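Local coordinates for cobalamin biosynthesis protein CobN (Mycobacterium tuberculosis, PDB 7C6O) that probably serves as the large, catalytic subunit of cobaltochelatase, which inserts cobalt into the corrin ring during cobalamin biosynthesis, at residues A730-L742 and G782-A794. Numbering follows the deposited sequence.
Sequences AHAIPGLRQALGL and GNADAAAVLRFAA
V789 holds CG1 anti to its backbone N (chi1 175°) and CG2 beside it, while I733 across from it has CG2 anti to the backbone N and CG1 beside it (chi1 -58°); with these torsions the two CG2 methyls meet at 3.7 Å. The branching of V789 splits its methyls between different partners: CG1 goes to L736, 3.8 Å from its CG, while CG2 goes to I733 and the ring of P734. That second methyl is also pressed to 3.4 Å from the carbonyl O of P734. From CG1 of I733 the branch runs on to F792, crossing it at about a right angle; CD1 stops 3.6 Å from F792 CD1, oblique to the ring. One helical turn before V789 the backbones come closest, because small residues face each other: A739 and A786 have their CA atoms 5.1 Å apart, and A739 CB rests 3.6 Å from D785 CB. L740 adds its CD2 methyl against A786 CB at 3.9 Å. The polar link is N783, the N-cap of helix 784-801. Its OD1 accepts from A786 N in a nearly straight capping bond, with the donor well above the amide plane, while ND2 makes a weak, bent bond to A739 O (2.9 Å, 128°). The same amide thus caps helix 784-801 and reaches weakly to the short helical turn 736-739, which closes in a Schellman motif at G741. Around this helix-to-loop packing, L721 of helix 710-722 touches both V789 and L736, F727 meets F792 edge-to-face, and on helix 750-769 L736 packs against A760 and V764, L740 against T756.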
ATOM      1  N   ALA A 730     -20.057  -8.914  -8.690  1.00 25.12           N
ATOM      2  CA  ALA A 730     -20.719  -9.333  -9.918  1.00 28.18           C
ATOM      3  C   ALA A 730     -20.557  -8.272 -11.000  1.00 27.10           C
ATOM      4  O   ALA A 730     -20.278  -7.103 -10.721  1.00 25.12           O
ATOM      5  CB  ALA A 730     -22.210  -9.613  -9.682  1.00 30.40           C
ATOM      6  N   HIS A 731     -20.743  -8.706 -12.249  1.00 28.47           N
ATOM      7  CA  HIS A 731     -20.687  -7.831 -13.415  1.00 32.63           C
ATOM      8  C   HIS A 731     -22.086  -7.571 -13.965  1.00 35.40           C
ATOM      9  O   HIS A 731     -22.363  -7.872 -15.130  1.00 40.70           O
ATOM     10  CB  HIS A 731     -19.811  -8.447 -14.512  1.00 34.44           C
ATOM     11  CG  HIS A 731     -18.340  -8.261 -14.301  1.00 36.00           C
ATOM     12  ND1 HIS A 731     -17.802  -7.113 -13.761  1.00 36.00           N
ATOM     13  CD2 HIS A 731     -17.292  -9.076 -14.572  1.00 35.78           C
ATOM     14  CE1 HIS A 731     -16.487  -7.230 -13.701  1.00 34.02           C
ATOM     15  NE2 HIS A 731     -16.152  -8.412 -14.187  1.00 36.68           N
ATOM     16  N   ALA A 732     -22.971  -7.007 -13.145  1.00 32.54           N
ATOM     17  CA  ALA A 732     -24.371  -6.868 -13.530  1.00 33.63           C
ATOM     18  C   ALA A 732     -24.678  -5.569 -14.263  1.00 33.23           C
ATOM     19  O   ALA A 732     -25.567  -5.552 -15.123  1.00 35.74           O
ATOM     20  CB  ALA A 732     -25.269  -6.977 -12.295  1.00 34.82           C
ATOM     21  N   ILE A 733     -23.982  -4.483 -13.950  1.00 28.63           N
ATOM     22  CA  ILE A 733     -24.230  -3.181 -14.565  1.00 28.39           C
ATOM     23  C   ILE A 733     -23.154  -2.940 -15.619  1.00 28.82           C
ATOM     24  O   ILE A 733     -21.961  -2.950 -15.279  1.00 27.83           O
ATOM     25  CB  ILE A 733     -24.239  -2.053 -13.523  1.00 29.99           C
ATOM     26  CG1 ILE A 733     -25.296  -2.321 -12.450  1.00 33.90           C
ATOM     27  CG2 ILE A 733     -24.491  -0.709 -14.193  1.00 28.32           C
ATOM     28  CD1 ILE A 733     -24.717  -2.736 -11.117  1.00 39.18           C
ATOM     29  N   PRO A 734     -23.515  -2.723 -16.877  1.00 27.26           N
ATOM     30  CA  PRO A 734     -22.516  -2.454 -17.915  1.00 25.60           C
ATOM     31  C   PRO A 734     -22.110  -0.984 -17.893  1.00 22.03           C
ATOM     32  O   PRO A 734     -22.643  -0.175 -17.136  1.00 22.78           O
ATOM     33  CB  PRO A 734     -23.261  -2.807 -19.202  1.00 28.32           C
ATOM     34  CG  PRO A 734     -24.678  -2.439 -18.897  1.00 27.01           C
ATOM     35  CD  PRO A 734     -24.885  -2.726 -17.422  1.00 27.35           C
ATOM     36  N   GLY A 735     -21.144  -0.649 -18.745  1.00 20.90           N
ATOM     37  CA  GLY A 735     -20.839   0.747 -18.981  1.00 20.40           C
ATOM     38  C   GLY A 735     -22.002   1.457 -19.647  1.00 22.03           C
ATOM     39  O   GLY A 735     -22.800   0.856 -20.366  1.00 25.63           O
ATOM     40  N   LEU A 736     -22.103   2.763 -19.391  1.00 22.49           N
ATOM     41  CA  LEU A 736     -23.211   3.537 -19.940  1.00 23.45           C
ATOM     42  C   LEU A 736     -23.188   3.525 -21.464  1.00 26.17           C
ATOM     43  O   LEU A 736     -24.223   3.325 -22.111  1.00 24.84           O
ATOM     44  CB  LEU A 736     -23.160   4.972 -19.419  1.00 25.96           C
ATOM     45  CG  LEU A 736     -24.480   5.678 -19.089  1.00 28.88           C
ATOM     46  CD1 LEU A 736     -24.320   7.167 -19.299  1.00 25.55           C
ATOM     47  CD2 LEU A 736     -25.668   5.142 -19.882  1.00 27.98           C
ATOM     48  N   ARG A 737     -22.012   3.737 -22.059  1.00 22.69           N
ATOM     49  CA  ARG A 737     -21.921   3.735 -23.514  1.00 23.35           C
ATOM     50  C   ARG A 737     -22.012   2.323 -24.077  1.00 25.59           C
ATOM     51  O   ARG A 737     -22.427   2.142 -25.228  1.00 27.46           O
ATOM     52  CB  ARG A 737     -20.630   4.426 -23.958  1.00 21.88           C
ATOM     53  CG  ARG A 737     -20.472   5.823 -23.366  1.00 22.42           C
ATOM     54  CD  ARG A 737     -19.366   6.629 -24.039  1.00 20.47           C
ATOM     55  NE  ARG A 737     -18.095   5.911 -24.090  1.00 21.21           N
ATOM     56  CZ  ARG A 737     -16.928   6.480 -24.375  1.00 20.65           C
ATOM     57  NH1 ARG A 737     -16.861   7.784 -24.622  1.00 20.13           N
ATOM     58  NH2 ARG A 737     -15.824   5.747 -24.408  1.00 20.13           N
ATOM     59  N   GLN A 738     -21.635   1.314 -23.287  1.00 26.89           N
ATOM     60  CA  GLN A 738     -21.886  -0.071 -23.679  1.00 28.75           C
ATOM     61  C   GLN A 738     -23.381  -0.341 -23.789  1.00 29.10           C
ATOM     62  O   GLN A 738     -23.854  -0.897 -24.787  1.00 29.08           O
ATOM     63  CB  GLN A 738     -21.246  -1.029 -22.674  1.00 32.81           C
ATOM     64  CG  GLN A 738     -19.776  -1.311 -22.911  1.00 35.60           C
ATOM     65  CD  GLN A 738     -19.197  -2.257 -21.874  1.00 38.78           C
ATOM     66  OE1 GLN A 738     -19.766  -2.436 -20.796  1.00 38.83           O
ATOM     67  NE2 GLN A 738     -18.063  -2.870 -22.197  1.00 39.34           N
ATOM     68  N   ALA A 739     -24.141   0.046 -22.760  1.00 29.07           N
ATOM     69  CA  ALA A 739     -25.590  -0.104 -22.800  1.00 30.97           C
ATOM     70  C   ALA A 739     -26.217   0.706 -23.925  1.00 32.15           C
ATOM     71  O   ALA A 739     -27.345   0.411 -24.334  1.00 34.13           O
ATOM     72  CB  ALA A 739     -26.201   0.306 -21.459  1.00 30.91           C
ATOM     73  N   LEU A 740     -25.514   1.716 -24.433  1.00 30.21           N
ATOM     74  CA  LEU A 740     -25.996   2.517 -25.548  1.00 30.19           C
ATOM     75  C   LEU A 740     -25.477   2.036 -26.897  1.00 31.60           C
ATOM     76  O   LEU A 740     -25.798   2.652 -27.917  1.00 32.47           O
ATOM     77  CB  LEU A 740     -25.614   3.989 -25.347  1.00 28.03           C
ATOM     78  CG  LEU A 740     -26.351   4.740 -24.237  1.00 28.80           C
ATOM     79  CD1 LEU A 740     -25.883   6.184 -24.170  1.00 28.72           C
ATOM     80  CD2 LEU A 740     -27.857   4.667 -24.452  1.00 28.90           C
ATOM     81  N   GLY A 741     -24.679   0.967 -26.932  1.00 29.73           N
ATOM     82  CA  GLY A 741     -24.274   0.397 -28.204  1.00 29.15           C
ATOM     83  C   GLY A 741     -22.789   0.172 -28.418  1.00 30.48           C
ATOM     84  O   GLY A 741     -22.409  -0.654 -29.255  1.00 32.45           O
ATOM     85  N   LEU A 742     -21.937   0.888 -27.688  1.00 28.66           N
ATOM     86  CA  LEU A 742     -20.500   0.784 -27.914  1.00 30.41           C
ATOM     87  C   LEU A 742     -19.943  -0.513 -27.336  1.00 33.05           C
ATOM     88  O   LEU A 742     -20.440  -1.047 -26.343  1.00 34.04           O
ATOM     89  CB  LEU A 742     -19.766   1.975 -27.296  1.00 31.14           C
ATOM     90  CG  LEU A 742     -19.782   3.304 -28.052  1.00 29.61           C
ATOM     91  CD1 LEU A 742     -18.858   4.307 -27.367  1.00 29.08           C
ATOM     92  CD2 LEU A 742     -19.380   3.108 -29.506  1.00 29.17           C
ATOM     93  N   GLY A 782     -35.956   4.484 -23.148  1.00 44.21           N
ATOM     94  CA  GLY A 782     -36.553   3.195 -23.425  1.00 43.51           C
ATOM     95  C   GLY A 782     -35.565   2.058 -23.494  1.00 40.98           C
ATOM     96  O   GLY A 782     -35.957   0.904 -23.689  1.00 38.20           O
ATOM     97  N   ASN A 783     -34.279   2.366 -23.343  1.00 39.28           N
ATOM     98  CA  ASN A 783     -33.222   1.363 -23.302  1.00 38.63           C
ATOM     99  C   ASN A 783     -33.170   0.782 -21.895  1.00 41.00           C
ATOM    100  O   ASN A 783     -32.810   1.482 -20.941  1.00 39.35           O
ATOM    101  CB  ASN A 783     -31.888   1.992 -23.700  1.00 35.65           C
ATOM    102  CG  ASN A 783     -30.797   0.966 -23.951  1.00 36.30           C
ATOM    103  OD1 ASN A 783     -30.648  -0.005 -23.208  1.00 32.68           O
ATOM    104  ND2 ASN A 783     -30.023   1.184 -25.009  1.00 37.89           N
ATOM    105  N   ALA A 784     -33.538  -0.496 -21.762  1.00 40.66           N
ATOM    106  CA  ALA A 784     -33.589  -1.122 -20.444  1.00 39.27           C
ATOM    107  C   ALA A 784     -32.211  -1.168 -19.798  1.00 37.74           C
ATOM    108  O   ALA A 784     -32.071  -0.904 -18.598  1.00 36.41           O
ATOM    109  CB  ALA A 784     -34.177  -2.528 -20.552  1.00 36.92           C
ATOM    110  N   ASP A 785     -31.181  -1.504 -20.578  1.00 38.19           N
ATOM    111  CA  ASP A 785     -29.827  -1.556 -20.033  1.00 37.36           C
ATOM    112  C   ASP A 785     -29.360  -0.173 -19.596  1.00 33.58           C
ATOM    113  O   ASP A 785     -28.791  -0.012 -18.510  1.00 30.75           O
ATOM    114  CB  ASP A 785     -28.870  -2.151 -21.066  1.00 40.93           C
ATOM    115  CG  ASP A 785     -29.052  -3.645 -21.235  1.00 46.18           C
ATOM    116  OD1 ASP A 785     -29.299  -4.331 -20.221  1.00 48.55           O
ATOM    117  OD2 ASP A 785     -28.949  -4.134 -22.380  1.00 46.96           O
ATOM    118  N   ALA A 786     -29.597   0.840 -20.432  1.00 31.48           N
ATOM    119  CA  ALA A 786     -29.198   2.198 -20.073  1.00 31.99           C
ATOM    120  C   ALA A 786     -29.950   2.688 -18.843  1.00 32.72           C
ATOM    121  O   ALA A 786     -29.381   3.386 -17.996  1.00 31.93           O
ATOM    122  CB  ALA A 786     -29.422   3.144 -21.252  1.00 32.43           C
ATOM    123  N   ALA A 787     -31.231   2.329 -18.723  1.00 30.21           N
ATOM    124  CA  ALA A 787     -31.993   2.727 -17.546  1.00 30.20           C
ATOM    125  C   ALA A 787     -31.455   2.068 -16.282  1.00 29.36           C
ATOM    126  O   ALA A 787     -31.469   2.683 -15.208  1.00 31.35           O
ATOM    127  CB  ALA A 787     -33.473   2.395 -17.738  1.00 28.66           C
ATOM    128  N   ALA A 788     -30.973   0.828 -16.389  1.00 27.98           N
ATOM    129  CA  ALA A 788     -30.389   0.163 -15.229  1.00 29.09           C
ATOM    130  C   ALA A 788     -29.103   0.853 -14.790  1.00 27.79           C
ATOM    131  O   ALA A 788     -28.809   0.927 -13.591  1.00 25.26           O
ATOM    132  CB  ALA A 788     -30.130  -1.310 -15.538  1.00 30.29           C
ATOM    133  N   VAL A 789     -28.325   1.366 -15.745  1.00 27.96           N
ATOM    134  CA  VAL A 789     -27.106   2.094 -15.403  1.00 25.93           C
ATOM    135  C   VAL A 789     -27.449   3.419 -14.732  1.00 24.32           C
ATOM    136  O   VAL A 789     -26.851   3.791 -13.716  1.00 23.63           O
ATOM    137  CB  VAL A 789     -26.235   2.305 -16.654  1.00 25.50           C
ATOM    138  CG1 VAL A 789     -25.018   3.159 -16.317  1.00 22.53           C
ATOM    139  CG2 VAL A 789     -25.805   0.966 -17.231  1.00 24.22           C
ATOM    140  N   LEU A 790     -28.415   4.150 -15.295  1.00 24.70           N
ATOM    141  CA  LEU A 790     -28.827   5.415 -14.694  1.00 27.73           C
ATOM    142  C   LEU A 790     -29.371   5.202 -13.287  1.00 27.28           C
ATOM    143  O   LEU A 790     -29.158   6.035 -12.398  1.00 27.11           O
ATOM    144  CB  LEU A 790     -29.872   6.101 -15.575  1.00 28.74           C
ATOM    145  CG  LEU A 790     -29.420   6.499 -16.982  1.00 29.10           C
ATOM    146  CD1 LEU A 790     -30.561   7.155 -17.746  1.00 29.93           C
ATOM    147  CD2 LEU A 790     -28.214   7.422 -16.916  1.00 28.73           C
ATOM    148  N   ARG A 791     -30.083   4.093 -13.069  1.00 28.05           N
ATOM    149  CA  ARG A 791     -30.584   3.782 -11.735  1.00 28.60           C
ATOM    150  C   ARG A 791     -29.436   3.466 -10.786  1.00 26.65           C
ATOM    151  O   ARG A 791     -29.462   3.862  -9.614  1.00 28.38           O
ATOM    152  CB  ARG A 791     -31.572   2.617 -11.813  1.00 33.28           C
ATOM    153  CG  ARG A 791     -32.573   2.545 -10.673  1.00 38.71           C
ATOM    154  CD  ARG A 791     -33.865   1.846 -11.112  1.00 42.67           C
ATOM    155  NE  ARG A 791     -33.610   0.727 -12.019  1.00 44.84           N
ATOM    156  CZ  ARG A 791     -34.033   0.667 -13.280  1.00 45.54           C
ATOM    157  NH1 ARG A 791     -34.753   1.658 -13.790  1.00 46.13           N
ATOM    158  NH2 ARG A 791     -33.748  -0.390 -14.028  1.00 43.05           N
ATOM    159  N   PHE A 792     -28.417   2.759 -11.280  1.00 23.78           N
ATOM    160  CA  PHE A 792     -27.221   2.506 -10.482  1.00 23.23           C
ATOM    161  C   PHE A 792     -26.527   3.809 -10.108  1.00 22.14           C
ATOM    162  O   PHE A 792     -26.051   3.966  -8.978  1.00 26.17           O
ATOM    163  CB  PHE A 792     -26.272   1.589 -11.254  1.00 23.52           C
ATOM    164  CG  PHE A 792     -24.956   1.348 -10.565  1.00 25.53           C
ATOM    165  CD1 PHE A 792     -24.871   0.493  -9.480  1.00 24.75           C
ATOM    166  CD2 PHE A 792     -23.800   1.965 -11.018  1.00 25.81           C
ATOM    167  CE1 PHE A 792     -23.660   0.265  -8.851  1.00 24.73           C
ATOM    168  CE2 PHE A 792     -22.587   1.742 -10.394  1.00 22.33           C
ATOM    169  CZ  PHE A 792     -22.516   0.889  -9.310  1.00 22.83           C
ATOM    170  N   ALA A 793     -26.467   4.759 -11.044  1.00 22.65           N
ATOM    171  CA  ALA A 793     -25.867   6.055 -10.743  1.00 24.23           C
ATOM    172  C   ALA A 793     -26.626   6.770  -9.634  1.00 26.16           C
ATOM    173  O   ALA A 793     -26.017   7.353  -8.728  1.00 26.75           O
ATOM    174  CB  ALA A 793     -25.824   6.918 -12.004  1.00 26.06           C
ATOM    175  N   ALA A 794     -27.958   6.732  -9.683  1.00 25.29           N
ATOM    176  CA  ALA A 794     -28.749   7.453  -8.693  1.00 27.75           C
ATOM    177  C   ALA A 794     -28.764   6.736  -7.349  1.00 25.75           C
ATOM    178  O   ALA A 794     -28.800   7.391  -6.302  1.00 28.92           O
ATOM    179  CB  ALA A 794     -30.176   7.655  -9.206  1.00 26.98           C
TER